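Local coordinates for protein N5-Carboxyaminoimidazole ribonucleotide synthetase (PDB 3ORQ) that catalyses the ATP-dependent carboxylation of 5-aminoimidazole ribonucleotide with bicarbonate to N5-carboxyaminoimidazole ribonucleotide, a step of purine biosynthesis, at residues V199-P211 with T293-I307. Numbering follows the deposited sequence.
Sequences VTRGNNNQITFFP and THILAVTGQSLPNSI
One face of the F210 ring carries the CD1 methyl of I307, a CH-pi contact with CD1 3.5 Å from the ring centroid and 12° off the normal, while the hydroxyls of T200 and T293 lie at the ring edge, in its plane. I307 suits this place because its two branches divide the work: CG2 packs against CD of P211, and CD1 also meets CG2 of T208 in a tight 3.3 Å contact. The edge hydroxyls bond to each other, OG1 of T200 to OG1 of T293 at 2.9 Å; T200 OG1 also bonds T253 on the neighbouring strand 252-261. In T200, chi1 of -56° sets OG1 beside the backbone N, toward T293, and CG2 anti to that N, against CB of A297, a residue small enough for helix 290-298 to pack close to the sheet. Lacking a side chain, G202 lets CD1 of L303 settle against its backbone.

Beside these contacts, T208 serves twice: its methyl meets I307, and OG1 donates to O of P304 (2.8 Å), nearly along the C=O axis. Q206, extended beyond CG, brings an amide that both accepts and donates: OE1 takes N of L303 (2.9 Å, 170°) from above the carbonyl plane, and NE2 returns to O of N203. G300, whose positive phi favours glycine, follows the helix in a Schellman motif, its N bonding O of A297 and N of Q301 bonding O of L296; O of G300 accepts from N203 ND2 (2.8 Å). One water joins N of N203 to O of both A297 and Q301.

The contact thus joins the end of helix 290-298 and its irregular exit to the hairpin of strands 191-201 and 207-218: side-chain amides and a hydroxyl satisfy the exit's backbone groups, and methyls pack between them.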
# COMPACT_ATOMS: atom_id res chain seq x y z
N VAL A 199 5.32 -5.64 -17.34
CA VAL A 199 5.60 -7.07 -17.30
C VAL A 199 6.50 -7.36 -16.11
O VAL A 199 7.28 -6.50 -15.67
CB VAL A 199 6.38 -7.54 -18.60
CG1 VAL A 199 6.63 -9.05 -18.61
CG2 VAL A 199 5.68 -7.12 -19.88
N THR A 200 6.40 -8.58 -15.57
CA THR A 200 7.34 -8.95 -14.52
C THR A 200 7.90 -10.31 -14.84
O THR A 200 7.16 -11.24 -15.16
CB THR A 200 6.70 -8.98 -13.09
OG1 THR A 200 6.10 -7.71 -12.79
CG2 THR A 200 7.82 -9.24 -12.05
N ARG A 201 9.20 -10.45 -14.72
CA ARG A 201 9.86 -11.73 -15.01
C ARG A 201 10.59 -12.15 -13.76
O ARG A 201 11.22 -11.31 -13.12
CB ARG A 201 10.85 -11.58 -16.16
CG ARG A 201 10.45 -12.37 -17.38
CD ARG A 201 11.59 -12.42 -18.41
NE ARG A 201 12.06 -13.78 -18.56
CZ ARG A 201 13.25 -14.23 -18.20
NH1 ARG A 201 14.18 -13.44 -17.68
NH2 ARG A 201 13.50 -15.53 -18.39
N GLY A 202 10.48 -13.40 -13.39
CA GLY A 202 11.10 -13.83 -12.15
C GLY A 202 11.87 -15.12 -12.31
O GLY A 202 12.25 -15.52 -13.41
N ASN A 203 12.08 -15.78 -11.19
CA ASN A 203 12.78 -17.04 -11.11
C ASN A 203 12.31 -18.11 -12.08
O ASN A 203 11.13 -18.21 -12.40
CB ASN A 203 12.60 -17.57 -9.69
CG ASN A 203 13.89 -17.88 -9.05
OD1 ASN A 203 14.93 -17.96 -9.72
ND2 ASN A 203 13.87 -18.05 -7.72
N ASN A 204 13.24 -18.94 -12.53
CA ASN A 204 12.94 -20.06 -13.42
C ASN A 204 11.99 -19.69 -14.57
O ASN A 204 10.96 -20.38 -14.80
CB ASN A 204 12.39 -21.23 -12.61
CG ASN A 204 12.46 -22.56 -13.37
OD1 ASN A 204 13.39 -22.81 -14.16
ND2 ASN A 204 11.48 -23.42 -13.13
N ASN A 205 12.31 -18.60 -15.25
CA ASN A 205 11.55 -18.18 -16.43
C ASN A 205 10.10 -17.73 -16.21
O ASN A 205 9.35 -17.55 -17.17
CB ASN A 205 11.58 -19.29 -17.52
CG ASN A 205 11.45 -18.72 -18.95
OD1 ASN A 205 11.98 -17.64 -19.27
ND2 ASN A 205 10.71 -19.45 -19.81
N GLN A 206 9.67 -17.57 -14.96
CA GLN A 206 8.33 -17.08 -14.74
C GLN A 206 8.11 -15.67 -15.33
O GLN A 206 9.01 -14.82 -15.31
CB GLN A 206 8.08 -16.99 -13.27
CG GLN A 206 7.97 -18.29 -12.58
CD GLN A 206 7.72 -18.03 -11.09
OE1 GLN A 206 6.57 -17.96 -10.65
NE2 GLN A 206 8.80 -17.83 -10.34
N ILE A 207 6.91 -15.43 -15.85
CA ILE A 207 6.53 -14.14 -16.42
C ILE A 207 5.04 -13.83 -16.20
O ILE A 207 4.23 -14.73 -16.18
CB ILE A 207 6.93 -14.03 -17.90
CG1 ILE A 207 6.61 -12.64 -18.43
CG2 ILE A 207 6.23 -15.11 -18.76
CD1 ILE A 207 7.24 -12.33 -19.82
N THR A 208 4.70 -12.55 -16.01
CA THR A 208 3.34 -12.10 -15.77
C THR A 208 3.13 -10.76 -16.45
O THR A 208 4.03 -9.94 -16.51
CB THR A 208 3.07 -11.89 -14.27
OG1 THR A 208 3.76 -12.92 -13.56
CG2 THR A 208 1.56 -12.02 -13.95
N PHE A 209 1.92 -10.55 -16.96
CA PHE A 209 1.57 -9.36 -17.69
C PHE A 209 0.43 -8.63 -16.99
O PHE A 209 -0.59 -9.24 -16.67
CB PHE A 209 1.11 -9.72 -19.12
CG PHE A 209 2.18 -10.33 -19.97
CD1 PHE A 209 2.33 -11.71 -20.03
CD2 PHE A 209 3.00 -9.52 -20.77
CE1 PHE A 209 3.31 -12.30 -20.87
CE2 PHE A 209 4.00 -10.09 -21.60
CZ PHE A 209 4.14 -11.49 -21.65
N PHE A 210 0.61 -7.34 -16.76
CA PHE A 210 -0.46 -6.48 -16.30
C PHE A 210 -1.38 -6.14 -17.47
O PHE A 210 -1.00 -6.33 -18.63
CB PHE A 210 0.17 -5.18 -15.70
CG PHE A 210 0.79 -5.41 -14.34
CD1 PHE A 210 2.03 -6.05 -14.24
CD2 PHE A 210 0.11 -5.07 -13.16
CE1 PHE A 210 2.59 -6.33 -12.97
CE2 PHE A 210 0.67 -5.36 -11.88
CZ PHE A 210 1.89 -5.98 -11.79
N PRO A 211 -2.60 -5.67 -17.19
CA PRO A 211 -3.51 -5.21 -18.26
C PRO A 211 -2.85 -4.13 -19.13
O PRO A 211 -2.18 -3.23 -18.63
CB PRO A 211 -4.69 -4.59 -17.48
CG PRO A 211 -4.42 -4.88 -15.95
CD PRO A 211 -3.31 -5.89 -15.89
N THR A 293 4.89 -7.18 -7.47
CA THR A 293 5.52 -8.20 -8.30
C THR A 293 7.05 -7.90 -8.49
O THR A 293 7.84 -8.79 -8.63
CB THR A 293 4.83 -8.35 -9.65
OG1 THR A 293 4.79 -7.08 -10.31
CG2 THR A 293 3.40 -8.83 -9.47
N HIS A 294 7.45 -6.64 -8.46
CA HIS A 294 8.87 -6.37 -8.60
C HIS A 294 9.64 -7.00 -7.46
O HIS A 294 10.68 -7.65 -7.68
CB HIS A 294 9.14 -4.86 -8.63
CG HIS A 294 10.56 -4.52 -8.98
ND1 HIS A 294 11.02 -4.52 -10.28
CD2 HIS A 294 11.62 -4.17 -8.22
CE1 HIS A 294 12.29 -4.17 -10.31
NE2 HIS A 294 12.69 -3.97 -9.07
N ILE A 295 9.13 -6.84 -6.24
CA ILE A 295 9.79 -7.40 -5.04
C ILE A 295 9.73 -8.93 -5.05
O ILE A 295 10.70 -9.62 -4.67
CB ILE A 295 9.08 -6.91 -3.76
CG1 ILE A 295 9.08 -5.38 -3.71
CG2 ILE A 295 9.77 -7.52 -2.49
CD1 ILE A 295 10.50 -4.71 -3.94
N LEU A 296 8.58 -9.46 -5.45
CA LEU A 296 8.42 -10.91 -5.52
C LEU A 296 9.50 -11.49 -6.44
O LEU A 296 10.17 -12.46 -6.08
CB LEU A 296 7.01 -11.30 -6.03
CG LEU A 296 5.85 -11.19 -5.04
CD1 LEU A 296 4.58 -11.47 -5.79
CD2 LEU A 296 6.03 -12.13 -3.79
N ALA A 297 9.63 -10.87 -7.61
CA ALA A 297 10.56 -11.29 -8.66
C ALA A 297 12.00 -11.27 -8.19
O ALA A 297 12.73 -12.25 -8.19
CB ALA A 297 10.40 -10.37 -9.85
N VAL A 298 12.38 -10.10 -7.72
CA VAL A 298 13.75 -9.82 -7.36
C VAL A 298 14.19 -10.65 -6.15
O VAL A 298 15.39 -10.99 -6.03
CB VAL A 298 13.81 -8.28 -7.19
CG1 VAL A 298 14.24 -7.78 -5.82
CG2 VAL A 298 14.39 -7.62 -8.42
N THR A 299 13.25 -10.99 -5.25
CA THR A 299 13.59 -11.81 -4.08
C THR A 299 13.44 -13.29 -4.43
O THR A 299 13.62 -14.17 -3.57
CB THR A 299 12.72 -11.48 -2.83
OG1 THR A 299 11.31 -11.66 -3.15
CG2 THR A 299 12.96 -10.00 -2.36
N GLY A 300 13.12 -13.57 -5.70
CA GLY A 300 13.14 -14.94 -6.23
C GLY A 300 11.90 -15.77 -5.85
O GLY A 300 11.98 -16.99 -5.87
N GLN A 301 10.78 -15.11 -5.50
CA GLN A 301 9.53 -15.80 -5.16
C GLN A 301 8.76 -16.18 -6.43
O GLN A 301 9.04 -15.67 -7.50
CB GLN A 301 8.63 -14.92 -4.30
CG GLN A 301 9.33 -14.19 -3.08
CD GLN A 301 9.86 -15.14 -2.10
OE1 GLN A 301 9.11 -15.86 -1.45
NE2 GLN A 301 11.18 -15.19 -1.99
N SER A 302 7.77 -17.04 -6.29
CA SER A 302 6.82 -17.27 -7.39
C SER A 302 5.99 -16.03 -7.67
O SER A 302 5.67 -15.27 -6.72
CB SER A 302 5.88 -18.45 -7.12
OG SER A 302 6.66 -19.62 -6.95
N LEU A 303 5.65 -15.84 -8.96
CA LEU A 303 4.87 -14.69 -9.41
C LEU A 303 3.49 -15.21 -9.65
O LEU A 303 3.33 -16.35 -9.98
CB LEU A 303 5.41 -14.14 -10.76
CG LEU A 303 6.80 -13.50 -10.66
CD1 LEU A 303 7.34 -13.00 -11.99
CD2 LEU A 303 6.71 -12.34 -9.68
N PRO A 304 2.45 -14.36 -9.49
CA PRO A 304 1.12 -14.85 -9.87
C PRO A 304 1.11 -15.08 -11.37
O PRO A 304 1.79 -14.36 -12.09
CB PRO A 304 0.22 -13.70 -9.51
CG PRO A 304 1.18 -12.46 -9.58
CD PRO A 304 2.43 -12.99 -8.98
N ASN A 305 0.35 -16.07 -11.83
CA ASN A 305 0.29 -16.38 -13.25
C ASN A 305 -0.45 -15.33 -14.04
O ASN A 305 -0.13 -15.11 -15.20
CB ASN A 305 -0.35 -17.76 -13.48
CG ASN A 305 0.53 -18.90 -12.95
OD1 ASN A 305 0.04 -19.84 -12.32
ND2 ASN A 305 1.85 -18.79 -13.18
N SER A 306 -1.44 -14.69 -13.42
CA SER A 306 -2.11 -13.59 -14.10
C SER A 306 -2.38 -12.45 -13.15
O SER A 306 -2.36 -12.63 -11.94
CB SER A 306 -3.41 -14.06 -14.79
OG SER A 306 -4.40 -14.29 -13.81
N ILE A 307 -2.63 -11.28 -13.71
CA ILE A 307 -3.03 -10.13 -12.92
C ILE A 307 -4.47 -9.74 -13.23
O ILE A 307 -4.87 -9.73 -14.40
CB ILE A 307 -2.05 -8.96 -13.11
CG1 ILE A 307 -0.71 -9.34 -12.46
CG2 ILE A 307 -2.57 -7.71 -12.39
CD1 ILE A 307 0.39 -9.02 -13.34
O HOH W 1 11.30 -14.64 -8.79
O HOH W 2 0.04 -12.88 -17.37
O HOH W 3 -2.25 -11.27 -16.83